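Local coordinates for protein endo-beta-1,2-glucanase (Talaromyces funiculosus, PDB 6IMV) that hydrolyses internal linkages of beta-1,2-glucan as an endo-acting glycoside hydrolase, at residues A95-A98 / D99-R102; L128-N131 / E132-G136; F176-A179 / A180-S184. All blocks are in the same frame, centred on the assembly; numbering follows the deposited sequence.

Contact 1 of 3, residues A95-A98 / D99-R102; sequences AGSA and DAAR
The carbonyl oxygen Ala98 O accepts from Arg102 N at 2.9 Å, the shortest bond of a helix start that is built around Ser97. One residue earlier the same spacing recurs, with Ala101 N donating to Ser97 O at 3.1 Å, though this N-H is bent more. Ser97 adds its side chain to these backbone bonds: OG accepts from Ala100 N at 3.0 Å, and with an N-H...O angle of 170° this is nearly straight. The torsion behind it is chi1 156°, which carries OG away from the backbone N and in over the first turn, where Ala100 CB also lies against OG at 3.5 Å. The hydroxyl thus caps a backbone N-H of the first turn, the usual role of an N-cap side chain. Ser97 and Asp99 both rest on Leu444, while Ala100 packs on His92 and Ala93 of helix 80-94. Arg102 leaves the turn altogether, and its NE donates to Asn35 O. Just ahead of Ser97, Gly96 has a positive phi of 92°, a conformation in which a CB would be jammed against Ala95 O. Helix 80-94 therefore closes in a Schellman motif at Gly96 and helix 98-104 opens directly with a serine N-cap, a tight joint between consecutive helices.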
# COMPACT_ATOMS: atom_id res chain seq x y z
N ALA A 95 -10.12 16.23 3.92
CA ALA A 95 -10.78 16.28 5.23
C ALA A 95 -10.14 17.36 6.12
O ALA A 95 -10.65 17.64 7.18
CB ALA A 95 -10.72 14.94 5.90
N GLY A 96 -9.03 17.95 5.68
CA GLY A 96 -8.37 19.05 6.39
C GLY A 96 -7.30 18.58 7.36
O GLY A 96 -6.89 19.36 8.22
N SER A 97 -6.83 17.33 7.22
CA SER A 97 -5.74 16.79 8.05
C SER A 97 -4.51 17.69 7.93
O SER A 97 -4.06 18.01 6.81
CB SER A 97 -5.41 15.36 7.66
OG SER A 97 -4.07 15.03 8.03
N ALA A 98 -3.96 18.07 9.08
CA ALA A 98 -2.80 18.96 9.14
C ALA A 98 -1.55 18.21 8.67
O ALA A 98 -0.70 18.80 8.01
CB ALA A 98 -2.62 19.50 10.54
N ASP A 99 -1.46 16.93 9.02
CA ASP A 99 -0.35 16.06 8.59
C ASP A 99 -0.38 15.88 7.06
O ASP A 99 0.65 15.94 6.42
CB ASP A 99 -0.36 14.72 9.33
CG ASP A 99 0.38 14.74 10.67
OD1 ASP A 99 0.91 15.82 11.05
OD2 ASP A 99 0.44 13.68 11.33
N ALA A 100 -1.56 15.63 6.48
CA ALA A 100 -1.69 15.50 5.03
C ALA A 100 -1.30 16.82 4.34
O ALA A 100 -0.76 16.81 3.25
CB ALA A 100 -3.08 15.08 4.65
N ALA A 101 -1.58 17.96 5.00
CA ALA A 101 -1.25 19.29 4.47
C ALA A 101 0.26 19.54 4.54
O ALA A 101 0.83 20.17 3.66
CB ALA A 101 -2.01 20.36 5.24
N ARG A 102 0.91 19.03 5.59
CA ARG A 102 2.38 19.10 5.71
C ARG A 102 3.04 18.39 4.52
O ARG A 102 4.06 18.84 4.03
CB ARG A 102 2.83 18.49 7.04
CG ARG A 102 4.34 18.45 7.24
CD ARG A 102 4.91 19.81 7.55
NE ARG A 102 6.28 19.67 8.01
CZ ARG A 102 7.16 20.66 8.07
NH1 ARG A 102 6.78 21.90 7.81
NH2 ARG A 102 8.41 20.40 8.38

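Contact 2 of 3, residues L128-N131 / E132-G136; sequences LRFN and ETYPG. With NAG (2-acetamido-2-deoxy-beta-D-glucopyranose), chain F.
Phe130 swings CG opposite its backbone N (chi1 180°), Tyr134 swings its own CG opposite the carbonyl carbon (chi1 -52°), and the two rings converge one turn apart where helix 112-133 ends. This is an i to i+4 aromatic pair at a helix C-terminus that also carries an N-glycosylation sequon, Asn131-Glu132-Thr133. The rings meet obliquely, with planes 32° apart, and Phe130 CE1 comes within 3.3 Å of Tyr134 CD2. Tyr134 CB adds a CH-pi contact over one face of the Phe130 ring, 4.3 Å from its centroid, while Thr133 CG2 covers part of one Tyr134 face. Leu151 and Pro153 pack around the phenyl ring from outside the helix, and Pro153 also touches Tyr134. With an alanine in place of Phe130, the Tyr134 ring is likely to lose its phenyl neighbour and turn more freely, and a gap would probably open beside Pro153. Helical bonding continues as far as Tyr134 N, which donates to Phe130 O at 2.8 Å. The next step fails because Pro135 N, although 3.0 Å from Asn131 O, has no hydrogen to give. Asn131 ND2 is bonded covalently to C1 of an N-acetylglucosamine, and Leu128 CD2 lies 3.8 Å from the sugar's acetyl oxygen O7. The other amide atom, Asn131 OD1, accepts from two waters at 2.8 Å each: one also donates to Tyr134 O, the other to Pro135 O.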
# COMPACT_ATOMS: atom_id res chain seq x y z
N LEU A 128 -13.06 7.81 -16.55
CA LEU A 128 -14.30 7.69 -17.33
C LEU A 128 -14.00 7.57 -18.83
O LEU A 128 -14.67 6.81 -19.53
CB LEU A 128 -15.22 8.88 -17.02
CG LEU A 128 -15.80 8.94 -15.60
CD1 LEU A 128 -16.88 10.01 -15.49
CD2 LEU A 128 -16.38 7.60 -15.15
N ARG A 129 -12.99 8.30 -19.33
CA ARG A 129 -12.52 8.18 -20.73
C ARG A 129 -11.98 6.76 -20.97
O ARG A 129 -12.20 6.17 -22.03
CB ARG A 129 -11.44 9.21 -21.06
CG ARG A 129 -11.92 10.65 -21.12
CD ARG A 129 -10.91 11.58 -21.78
NE ARG A 129 -9.56 11.53 -21.20
CZ ARG A 129 -9.17 12.19 -20.11
NH1 ARG A 129 -10.02 12.96 -19.45
NH2 ARG A 129 -7.91 12.09 -19.69
N PHE A 130 -11.28 6.21 -19.97
CA PHE A 130 -10.75 4.85 -20.06
C PHE A 130 -11.89 3.83 -20.15
O PHE A 130 -11.83 2.89 -20.94
CB PHE A 130 -9.86 4.51 -18.86
CG PHE A 130 -9.30 3.11 -18.92
CD1 PHE A 130 -8.25 2.81 -19.77
CD2 PHE A 130 -9.85 2.10 -18.15
CE1 PHE A 130 -7.74 1.52 -19.84
CE2 PHE A 130 -9.34 0.80 -18.22
CZ PHE A 130 -8.29 0.52 -19.06
N ASN A 131 -12.91 4.00 -19.30
CA ASN A 131 -14.06 3.11 -19.28
C ASN A 131 -14.77 3.12 -20.65
O ASN A 131 -15.19 2.08 -21.14
CB ASN A 131 -15.02 3.49 -18.16
CG ASN A 131 -16.28 2.66 -18.16
OD1 ASN A 131 -16.22 1.43 -18.11
ND2 ASN A 131 -17.41 3.34 -18.21
N GLU A 132 -14.91 4.31 -21.23
CA GLU A 132 -15.56 4.52 -22.51
C GLU A 132 -14.83 3.78 -23.63
O GLU A 132 -15.45 3.15 -24.45
CB GLU A 132 -15.60 6.02 -22.83
CG GLU A 132 -16.45 6.35 -24.03
CD GLU A 132 -16.60 7.85 -24.22
OE1 GLU A 132 -17.59 8.25 -24.86
OE2 GLU A 132 -15.72 8.60 -23.73
N THR A 133 -13.50 3.90 -23.66
CA THR A 133 -12.66 3.29 -24.70
C THR A 133 -12.49 1.79 -24.45
O THR A 133 -12.43 1.01 -25.41
CB THR A 133 -11.29 3.98 -24.77
OG1 THR A 133 -11.52 5.37 -25.00
CG2 THR A 133 -10.40 3.43 -25.86
N TYR A 134 -12.42 1.38 -23.18
CA TYR A 134 -12.18 -0.04 -22.79
C TYR A 134 -13.28 -0.51 -21.84
O TYR A 134 -13.02 -0.83 -20.68
CB TYR A 134 -10.78 -0.21 -22.19
CG TYR A 134 -9.65 0.34 -23.01
CD1 TYR A 134 -9.04 -0.41 -24.00
CD2 TYR A 134 -9.20 1.64 -22.82
CE1 TYR A 134 -8.00 0.10 -24.75
CE2 TYR A 134 -8.15 2.16 -23.56
CZ TYR A 134 -7.55 1.39 -24.54
OH TYR A 134 -6.52 1.91 -25.28
N PRO A 135 -14.54 -0.59 -22.32
CA PRO A 135 -15.67 -0.95 -21.45
C PRO A 135 -15.59 -2.39 -20.90
O PRO A 135 -16.22 -2.69 -19.89
CB PRO A 135 -16.89 -0.74 -22.36
CG PRO A 135 -16.34 -0.96 -23.76
CD PRO A 135 -14.97 -0.34 -23.71
N GLY A 136 -14.80 -3.25 -21.55
CA GLY A 136 -14.63 -4.66 -21.15
C GLY A 136 -14.05 -4.83 -19.75
O GLY A 136 -14.20 -5.90 -19.14
C1 NAG F . -18.68 2.68 -18.23
C2 NAG F . -19.75 3.54 -17.59
C3 NAG F . -21.10 2.84 -17.71
C4 NAG F . -21.40 2.48 -19.16
C5 NAG F . -20.22 1.69 -19.70
C6 NAG F . -20.39 1.25 -21.16
C7 NAG F . -19.38 4.91 -15.60
C8 NAG F . -19.00 4.87 -14.15
N2 NAG F . -19.41 3.75 -16.21
O3 NAG F . -22.09 3.70 -17.18
O4 NAG F . -22.59 1.68 -19.24
O5 NAG F . -19.07 2.51 -19.58
O6 NAG F . -19.88 2.31 -21.98
O7 NAG F . -19.65 5.96 -16.15
O HOH W 1 -14.00 -0.24 -18.25
O HOH W 2 -17.83 -0.83 -18.66

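Contact 3 of 3, residues F176-A179 / A180-S184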
# COMPACT_ATOMS: atom_id res chain seq x y z
N PHE A 176 -12.45 8.25 0.48
CA PHE A 176 -12.35 9.59 -0.07
C PHE A 176 -13.74 10.23 -0.14
O PHE A 176 -13.90 11.41 0.17
CB PHE A 176 -11.71 9.60 -1.46
CG PHE A 176 -11.72 10.96 -2.10
CD1 PHE A 176 -10.74 11.88 -1.81
CD2 PHE A 176 -12.75 11.32 -2.96
CE1 PHE A 176 -10.77 13.15 -2.38
CE2 PHE A 176 -12.78 12.59 -3.52
CZ PHE A 176 -11.79 13.50 -3.24
N ILE A 177 -14.71 9.44 -0.60
CA ILE A 177 -16.10 9.89 -0.73
C ILE A 177 -16.59 10.37 0.64
O ILE A 177 -17.16 11.46 0.73
CB ILE A 177 -16.99 8.78 -1.31
CG1 ILE A 177 -16.74 8.60 -2.81
CG2 ILE A 177 -18.47 9.03 -1.01
CD1 ILE A 177 -17.17 7.25 -3.33
N GLN A 178 -16.37 9.55 1.67
CA GLN A 178 -16.77 9.89 3.02
C GLN A 178 -16.07 11.18 3.47
O GLN A 178 -16.72 12.07 4.04
CB GLN A 178 -16.49 8.75 4.00
CG GLN A 178 -17.07 8.99 5.38
CD GLN A 178 -18.57 9.15 5.34
OE1 GLN A 178 -19.30 8.30 4.85
NE2 GLN A 178 -19.05 10.28 5.83
N ALA A 179 -14.76 11.28 3.24
CA ALA A 179 -13.98 12.44 3.66
C ALA A 179 -14.54 13.72 3.01
O ALA A 179 -14.70 14.73 3.68
CB ALA A 179 -12.52 12.26 3.30
N ALA A 180 -14.81 13.65 1.70
CA ALA A 180 -15.30 14.79 0.93
C ALA A 180 -16.67 15.24 1.46
O ALA A 180 -16.91 16.43 1.63
CB ALA A 180 -15.36 14.44 -0.52
N GLU A 181 -17.55 14.27 1.73
CA GLU A 181 -18.90 14.56 2.21
C GLU A 181 -18.85 15.12 3.64
O GLU A 181 -19.63 16.02 3.97
CB GLU A 181 -19.80 13.34 2.04
CG GLU A 181 -20.13 13.07 0.58
CD GLU A 181 -20.81 11.76 0.26
OE1 GLU A 181 -21.09 10.98 1.19
OE2 GLU A 181 -21.06 11.51 -0.95
N ASN A 182 -17.88 14.67 4.45
CA ASN A 182 -17.71 15.15 5.82
C ASN A 182 -17.38 16.65 5.88
O ASN A 182 -17.53 17.23 6.94
CB ASN A 182 -16.62 14.38 6.57
CG ASN A 182 -17.08 13.04 7.08
OD1 ASN A 182 -18.27 12.72 7.02
ND2 ASN A 182 -16.15 12.24 7.60
N THR A 183 -16.90 17.26 4.78
CA THR A 183 -16.52 18.68 4.77
C THR A 183 -17.74 19.61 4.71
O THR A 183 -17.61 20.79 5.01
CB THR A 183 -15.63 19.05 3.57
OG1 THR A 183 -16.37 18.85 2.37
CG2 THR A 183 -14.33 18.28 3.51
N SER A 184 -18.89 19.11 4.25
CA SER A 184 -20.09 19.95 3.97
C SER A 184 -19.83 21.02 2.88
O SER A 184 -20.69 21.86 2.64
CB SER A 184 -20.61 20.60 5.23
OG SER A 184 -21.20 19.62 6.08
O HOH W 3 -20.30 8.48 2.24
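The last turns of helix 163-182 carry an i to i+4 amide pair, Gln178 and Asn182, beside the ordinary helical bonds. Gln178 NE2 donates to Asn182 OD1 at 2.8 Å. A bend at chi2 (60°) folds the glutamine amide forward along the helix, so that OD1 lies in the plane of the donor amide, whereas NE2 approaches from above the Asn182 carbonyl plane, 43° out of it. The two amide planes lie 50° apart. Through the other polar atom of its amide, ND2, Asn182 donates to OE1 of Gln453, tying the turn to helix 448-457. Gln178 OE1 is not idle: a water donates to it at 2.8 Å and to Glu181 OE1, bridging neighbouring polar groups. The Glu181 side chain runs alongside Ile177, its OE2 3.6 Å from Ile177 CG2. Towards the interior, Ala180 CB sits 4.4 Å from Phe176 CE2, and that ring is packed on Val87, Ala91 and Ile94 of helix 80-94. Beyond the amide pair, Ala180 O receives two donors from one residue: Thr183 OG1 reaches Ala180 O at 2.6 Å, and the backbone N of Thr183 donates to it as well. The same hydroxyl accepts from Asn185 N, forming an ST turn that leads into helix 186-210. Ile177 and Ala180 pack on that following helix, Ala179 on Leu450: a helix wedged between several others, consistent with the alpha/alpha-barrel architecture known from helical glycoside hydrolases.

Overall arrangement
Contacts 1 and 3 are neighbours, their centres 14 Å apart, and they meet where Ala95 CB packs on Ala179 CB at 4.1 Å. Helix 80-94 joins them: residues 95-98 follow from its end, and Phe176 of contact 3 lies along its flank. The same helix supplies Lys82 to the glucose pocket. Contact 2 stands apart, with its centre 33 Å from contact 1 and 26 Å from contact 3; the nearest atoms of contacts 2 and 3 are still about 12 Å apart. It bears one of the attached N-acetylglucosamines, yet the Phe130 side chain is only about 13 Å from a bound glucose. None of the three contacts contains a residue of that pocket.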